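Blr3880 protein (Bradyrhizobium japonicum, PDB 2OOD) probably catalyses the zinc-dependent hydrolytic deamination of guanine to xanthine and ammonia in guanine degradation. Local coordinates at residues T233-C242 and Q253-K261. Sequence-based numbering, arbitrary orientation.
With ZN (zinc ion), chain B; GUN (guanine), chain C.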
ATOM      1  N   THR A 233      10.248 -16.458 -16.103  1.00 34.04           N
ATOM      2  CA  THR A 233      11.225 -15.385 -16.309  1.00 33.65           C
ATOM      3  C   THR A 233      10.646 -13.977 -16.106  1.00 34.07           C
ATOM      4  O   THR A 233       9.542 -13.816 -15.597  1.00 35.17           O
ATOM      5  CB  THR A 233      11.835 -15.477 -17.741  1.00 30.82           C
ATOM      6  OG1 THR A 233      12.977 -14.622 -17.834  1.00 30.19           O
ATOM      7  CG2 THR A 233      10.815 -15.072 -18.789  1.00 27.61           C
ATOM      8  N   HIS A 234      11.415 -12.961 -16.490  1.00 36.40           N
ATOM      9  CA  HIS A 234      10.984 -11.565 -16.387  1.00 36.43           C
ATOM     10  C   HIS A 234      10.966 -10.943 -17.770  1.00 36.59           C
ATOM     11  O   HIS A 234      11.762 -11.308 -18.633  1.00 36.14           O
ATOM     12  CB  HIS A 234      11.926 -10.770 -15.496  1.00 36.34           C
ATOM     13  CG  HIS A 234      12.009 -11.298 -14.104  1.00 37.38           C
ATOM     14  ND1 HIS A 234      12.993 -12.170 -13.699  1.00 38.76           N
ATOM     15  CD2 HIS A 234      11.220 -11.092 -13.025  1.00 37.76           C
ATOM     16  CE1 HIS A 234      12.812 -12.475 -12.427  1.00 37.52           C
ATOM     17  NE2 HIS A 234      11.743 -11.832 -11.993  1.00 37.66           N
ATOM     18  N   ILE A 235      10.068  -9.989 -17.980  1.00 37.02           N
ATOM     19  CA  ILE A 235       9.962  -9.361 -19.288  1.00 36.61           C
ATOM     20  C   ILE A 235       9.455  -7.920 -19.216  1.00 36.94           C
ATOM     21  O   ILE A 235       8.461  -7.639 -18.556  1.00 37.41           O
ATOM     22  CB  ILE A 235       9.015 -10.212 -20.196  1.00 35.37           C
ATOM     23  CG1 ILE A 235       8.998  -9.683 -21.624  1.00 35.40           C
ATOM     24  CG2 ILE A 235       7.605 -10.198 -19.641  1.00 34.18           C
ATOM     25  CD1 ILE A 235       8.168 -10.539 -22.559  1.00 34.84           C
ATOM     26  N   SER A 236      10.169  -7.006 -19.866  1.00 37.36           N
ATOM     27  CA  SER A 236       9.771  -5.599 -19.934  1.00 38.38           C
ATOM     28  C   SER A 236       9.386  -4.914 -18.623  1.00 39.36           C
ATOM     29  O   SER A 236       8.349  -4.251 -18.559  1.00 39.04           O
ATOM     30  CB  SER A 236       8.596  -5.472 -20.896  1.00 37.32           C
ATOM     31  OG  SER A 236       8.868  -6.169 -22.094  1.00 38.02           O
ATOM     32  N   GLU A 237      10.214  -5.026 -17.592  1.00 39.93           N
ATOM     33  CA  GLU A 237       9.867  -4.415 -16.315  1.00 42.28           C
ATOM     34  C   GLU A 237      10.334  -2.978 -16.099  1.00 42.91           C
ATOM     35  O   GLU A 237       9.637  -2.188 -15.459  1.00 42.90           O
ATOM     36  CB  GLU A 237      10.381  -5.290 -15.165  1.00 42.90           C
ATOM     37  CG  GLU A 237      10.396  -4.596 -13.803  1.00 43.98           C
ATOM     38  CD  GLU A 237      10.991  -5.466 -12.700  1.00 44.90           C
ATOM     39  OE1 GLU A 237      11.915  -6.259 -12.991  1.00 45.90           O
ATOM     40  OE2 GLU A 237      10.544  -5.349 -11.539  1.00 45.65           O
ATOM     41  N   ASN A 238      11.498  -2.633 -16.637  1.00 42.93           N
ATOM     42  CA  ASN A 238      12.060  -1.298 -16.453  1.00 43.75           C
ATOM     43  C   ASN A 238      12.538  -0.721 -17.793  1.00 44.15           C
ATOM     44  O   ASN A 238      12.975  -1.465 -18.673  1.00 43.79           O
ATOM     45  CB  ASN A 238      13.234  -1.402 -15.467  1.00 44.39           C
ATOM     46  CG  ASN A 238      13.881  -0.062 -15.163  1.00 45.30           C
ATOM     47  OD1 ASN A 238      13.441   0.672 -14.272  1.00 45.69           O
ATOM     48  ND2 ASN A 238      14.934   0.267 -15.909  1.00 45.76           N
ATOM     49  N   PRO A 239      12.452   0.613 -17.971  1.00 44.85           N
ATOM     50  CA  PRO A 239      12.907   1.192 -19.243  1.00 45.02           C
ATOM     51  C   PRO A 239      14.395   0.934 -19.492  1.00 45.03           C
ATOM     52  O   PRO A 239      14.771   0.435 -20.563  1.00 45.18           O
ATOM     53  CB  PRO A 239      12.565   2.681 -19.100  1.00 44.30           C
ATOM     54  CG  PRO A 239      12.582   2.900 -17.617  1.00 44.84           C
ATOM     55  CD  PRO A 239      11.897   1.655 -17.092  1.00 44.55           C
ATOM     56  N   ALA A 240      15.238   1.257 -18.512  1.00 42.72           N
ATOM     57  CA  ALA A 240      16.671   1.027 -18.666  1.00 42.18           C
ATOM     58  C   ALA A 240      16.935  -0.458 -18.970  1.00 42.66           C
ATOM     59  O   ALA A 240      17.799  -0.794 -19.779  1.00 42.72           O
ATOM     60  CB  ALA A 240      17.412   1.450 -17.398  1.00 41.16           C
ATOM     61  N   GLU A 241      16.183  -1.340 -18.317  1.00 43.09           N
ATOM     62  CA  GLU A 241      16.324  -2.778 -18.517  1.00 42.41           C
ATOM     63  C   GLU A 241      15.948  -3.134 -19.957  1.00 41.85           C
ATOM     64  O   GLU A 241      16.606  -3.945 -20.595  1.00 42.27           O
ATOM     65  CB  GLU A 241      15.413  -3.541 -17.540  1.00 41.23           C
ATOM     66  CG  GLU A 241      15.496  -5.064 -17.648  1.00 41.04           C
ATOM     67  CD  GLU A 241      14.139  -5.753 -17.497  1.00 41.19           C
ATOM     68  OE1 GLU A 241      14.101  -7.006 -17.504  1.00 40.79           O
ATOM     69  OE2 GLU A 241      13.111  -5.044 -17.381  1.00 40.78           O
ATOM     70  N   CYS A 242      14.882  -2.527 -20.464  1.00 42.84           N
ATOM     71  CA  CYS A 242      14.431  -2.797 -21.827  1.00 44.58           C
ATOM     72  C   CYS A 242      15.461  -2.375 -22.863  1.00 45.46           C
ATOM     73  O   CYS A 242      15.684  -3.083 -23.851  1.00 45.79           O
ATOM     74  CB  CYS A 242      13.104  -2.086 -22.103  1.00 44.12           C
ATOM     75  SG  CYS A 242      11.688  -2.915 -21.361  1.00 44.30           S
ATOM     76  N   GLN A 253      13.867  -7.753 -32.116  1.00 47.30           N
ATOM     77  CA  GLN A 253      13.039  -6.546 -32.199  1.00 47.46           C
ATOM     78  C   GLN A 253      12.439  -6.049 -30.882  1.00 45.44           C
ATOM     79  O   GLN A 253      12.481  -4.852 -30.590  1.00 44.21           O
ATOM     80  CB  GLN A 253      11.924  -6.780 -33.227  1.00 50.20           C
ATOM     81  CG  GLN A 253      12.400  -7.639 -34.392  1.00 54.87           C
ATOM     82  CD  GLN A 253      13.746  -7.151 -34.916  1.00 57.46           C
ATOM     83  OE1 GLN A 253      13.847  -6.027 -35.433  1.00 59.91           O
ATOM     84  NE2 GLN A 253      14.793  -7.979 -34.771  1.00 58.09           N
ATOM     85  N   ASP A 254      11.860  -6.960 -30.104  1.00 43.36           N
ATOM     86  CA  ASP A 254      11.269  -6.596 -28.820  1.00 42.16           C
ATOM     87  C   ASP A 254      11.655  -7.590 -27.724  1.00 41.22           C
ATOM     88  O   ASP A 254      12.138  -8.690 -28.006  1.00 40.79           O
ATOM     89  CB  ASP A 254       9.738  -6.483 -28.940  1.00 41.69           C
ATOM     90  CG  ASP A 254       9.118  -7.635 -29.713  1.00 42.00           C
ATOM     91  OD1 ASP A 254       9.618  -8.772 -29.588  1.00 42.78           O
ATOM     92  OD2 ASP A 254       8.121  -7.408 -30.434  1.00 40.84           O
ATOM     93  N   TYR A 255      11.444  -7.202 -26.470  1.00 40.36           N
ATOM     94  CA  TYR A 255      11.800  -8.062 -25.352  1.00 39.29           C
ATOM     95  C   TYR A 255      11.216  -9.472 -25.496  1.00 39.81           C
ATOM     96  O   TYR A 255      11.919 -10.466 -25.290  1.00 38.82           O
ATOM     97  CB  TYR A 255      11.347  -7.413 -24.044  1.00 40.84           C
ATOM     98  CG  TYR A 255      12.185  -7.788 -22.838  1.00 42.11           C
ATOM     99  CD1 TYR A 255      12.565  -6.825 -21.909  1.00 42.68           C
ATOM    100  CD2 TYR A 255      12.568  -9.104 -22.605  1.00 42.38           C
ATOM    101  CE1 TYR A 255      13.304  -7.163 -20.774  1.00 43.31           C
ATOM    102  CE2 TYR A 255      13.305  -9.455 -21.472  1.00 42.98           C
ATOM    103  CZ  TYR A 255      13.666  -8.483 -20.559  1.00 43.45           C
ATOM    104  OH  TYR A 255      14.363  -8.832 -19.415  1.00 44.03           O
ATOM    105  N   LEU A 256       9.936  -9.565 -25.848  1.00 38.77           N
ATOM    106  CA  LEU A 256       9.305 -10.869 -26.020  1.00 38.23           C
ATOM    107  C   LEU A 256       9.982 -11.629 -27.162  1.00 39.29           C
ATOM    108  O   LEU A 256      10.042 -12.855 -27.153  1.00 39.62           O
ATOM    109  CB  LEU A 256       7.813 -10.700 -26.324  1.00 37.54           C
ATOM    110  CG  LEU A 256       6.975 -11.964 -26.542  1.00 36.49           C
ATOM    111  CD1 LEU A 256       6.982 -12.815 -25.296  1.00 36.09           C
ATOM    112  CD2 LEU A 256       5.557 -11.581 -26.884  1.00 35.50           C
ATOM    113  N   GLY A 257      10.496 -10.892 -28.140  1.00 40.40           N
ATOM    114  CA  GLY A 257      11.150 -11.510 -29.280  1.00 40.35           C
ATOM    115  C   GLY A 257      12.372 -12.322 -28.901  1.00 41.46           C
ATOM    116  O   GLY A 257      12.685 -13.325 -29.548  1.00 42.44           O
ATOM    117  N   VAL A 258      13.070 -11.889 -27.855  1.00 40.97           N
ATOM    118  CA  VAL A 258      14.256 -12.593 -27.397  1.00 39.60           C
ATOM    119  C   VAL A 258      13.906 -14.013 -26.965  1.00 40.61           C
ATOM    120  O   VAL A 258      14.610 -14.961 -27.309  1.00 41.53           O
ATOM    121  CB  VAL A 258      14.906 -11.871 -26.209  1.00 40.14           C
ATOM    122  CG1 VAL A 258      16.149 -12.633 -25.755  1.00 38.85           C
ATOM    123  CG2 VAL A 258      15.255 -10.445 -26.600  1.00 39.66           C
ATOM    124  N   TYR A 259      12.817 -14.158 -26.213  1.00 40.64           N
ATOM    125  CA  TYR A 259      12.387 -15.469 -25.735  1.00 40.22           C
ATOM    126  C   TYR A 259      11.772 -16.335 -26.822  1.00 40.97           C
ATOM    127  O   TYR A 259      11.839 -17.558 -26.734  1.00 41.71           O
ATOM    128  CB  TYR A 259      11.386 -15.329 -24.584  1.00 38.56           C
ATOM    129  CG  TYR A 259      11.954 -14.632 -23.375  1.00 36.08           C
ATOM    130  CD1 TYR A 259      13.114 -15.087 -22.769  1.00 35.05           C
ATOM    131  CD2 TYR A 259      11.348 -13.501 -22.855  1.00 35.04           C
ATOM    132  CE1 TYR A 259      13.660 -14.426 -21.679  1.00 33.89           C
ATOM    133  CE2 TYR A 259      11.883 -12.835 -21.766  1.00 33.40           C
ATOM    134  CZ  TYR A 259      13.039 -13.299 -21.185  1.00 33.91           C
ATOM    135  OH  TYR A 259      13.588 -12.619 -20.115  1.00 34.73           O
ATOM    136  N   GLU A 260      11.155 -15.717 -27.828  1.00 40.46           N
ATOM    137  CA  GLU A 260      10.552 -16.484 -28.916  1.00 40.15           C
ATOM    138  C   GLU A 260      11.650 -17.078 -29.796  1.00 38.76           C
ATOM    139  O   GLU A 260      11.491 -18.155 -30.373  1.00 38.43           O
ATOM    140  CB  GLU A 260       9.647 -15.594 -29.765  1.00 40.73           C
ATOM    141  CG  GLU A 260       8.372 -15.160 -29.086  1.00 42.33           C
ATOM    142  CD  GLU A 260       7.680 -14.038 -29.836  1.00 43.57           C
ATOM    143  OE1 GLU A 260       8.308 -12.966 -30.014  1.00 43.86           O
ATOM    144  OE2 GLU A 260       6.512 -14.226 -30.245  1.00 43.59           O
ATOM    145  N   LYS A 261      12.764 -16.365 -29.897  1.00 38.00           N
ATOM    146  CA  LYS A 261      13.891 -16.821 -30.695  1.00 38.46           C
ATOM    147  C   LYS A 261      14.326 -18.195 -30.211  1.00 39.33           C
ATOM    148  O   LYS A 261      14.956 -18.949 -30.947  1.00 39.64           O
ATOM    149  CB  LYS A 261      15.063 -15.832 -30.577  1.00 38.97           C
ATOM    150  CG  LYS A 261      16.373 -16.303 -31.218  1.00 39.43           C
ATOM    151  CD  LYS A 261      17.537 -15.347 -30.923  1.00 40.19           C
ATOM    152  CE  LYS A 261      18.850 -15.863 -31.516  1.00 41.30           C
ATOM    153  NZ  LYS A 261      20.081 -15.138 -31.040  1.00 41.79           N
TER
HETATM  154 ZN    ZN B 500      10.969 -10.972 -10.071  1.00 33.03          ZN
HETATM  155  N9  GUN C 600      14.860  -9.909 -13.013  1.00 63.26           N
HETATM  156  C8  GUN C 600      15.930  -9.121 -13.278  1.00 63.96           C
HETATM  157  N7  GUN C 600      15.830  -7.983 -12.653  1.00 64.25           N
HETATM  158  C5  GUN C 600      14.688  -7.963 -11.932  1.00 63.49           C
HETATM  159  C6  GUN C 600      14.058  -7.009 -11.067  1.00 62.71           C
HETATM  160  O6  GUN C 600      14.574  -5.911 -10.827  1.00 62.78           O
HETATM  161  N1  GUN C 600      12.843  -7.364 -10.484  1.00 60.92           N
HETATM  162  C2  GUN C 600      12.259  -8.595 -10.739  1.00 59.16           C
HETATM  163  N2  GUN C 600      11.055  -8.928 -10.137  1.00 54.36           N
HETATM  164  N3  GUN C 600      12.833  -9.478 -11.537  1.00 60.63           N
HETATM  165  C4  GUN C 600      14.030  -9.207 -12.152  1.00 63.12           C
HETATM  166  O   HOH W   1      11.368  -9.492  -8.029  1.00 45.49           O
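Two tyrosine hydroxyls of helix 255-260 donate the hydrogen bonds that join it to 233-242. Tyr-255 OH reaches Glu-241 OE1 at 2.7 Å, approaching 44° out of the carboxylate plane. The other carboxylate oxygen, Glu-241 OE2, accepts from the backbone: Glu-237 N binds on its syn lone pair at 2.9 Å, and Asn-238 N lies at 3.0 Å. Tyr-259 OH meets His-234 O at 2.7 Å, the C=O...O angle of 166° placing it almost straight ahead of the carbonyl; Ala-208 N also bonds to this hydroxyl.

With CG roughly anti to the backbone N, chi1 -152° lays the Tyr-255 ring against Ile-235 and Ser-236: Ile-235 CA stands over its centre, 4.0 Å from the centroid, and Ser-236 N nearer the rim of the same face, while Cys-242 SG sits at its edge. Thr-233 CG2 makes a CH-pi contact with one face of Tyr-259. Farther out, Ile-235 CD1 packs against Leu-256 CD1 at 3.8 Å.

A leucine in place of Tyr-255 would probably leave Glu-241 OE1 without this donor and the 235-236 backbone without its flat support. His-234 NE2 binds zinc and Glu-237 OE1 lies 2.9 Å from guanine N1, so the arrangement is consistent with a second shell in which the tyrosines and Glu-241 help to position the backbone carrying His-234 and Glu-237, at and just beyond the C-terminal end of strand 230-234 of the amidohydrolase barrel.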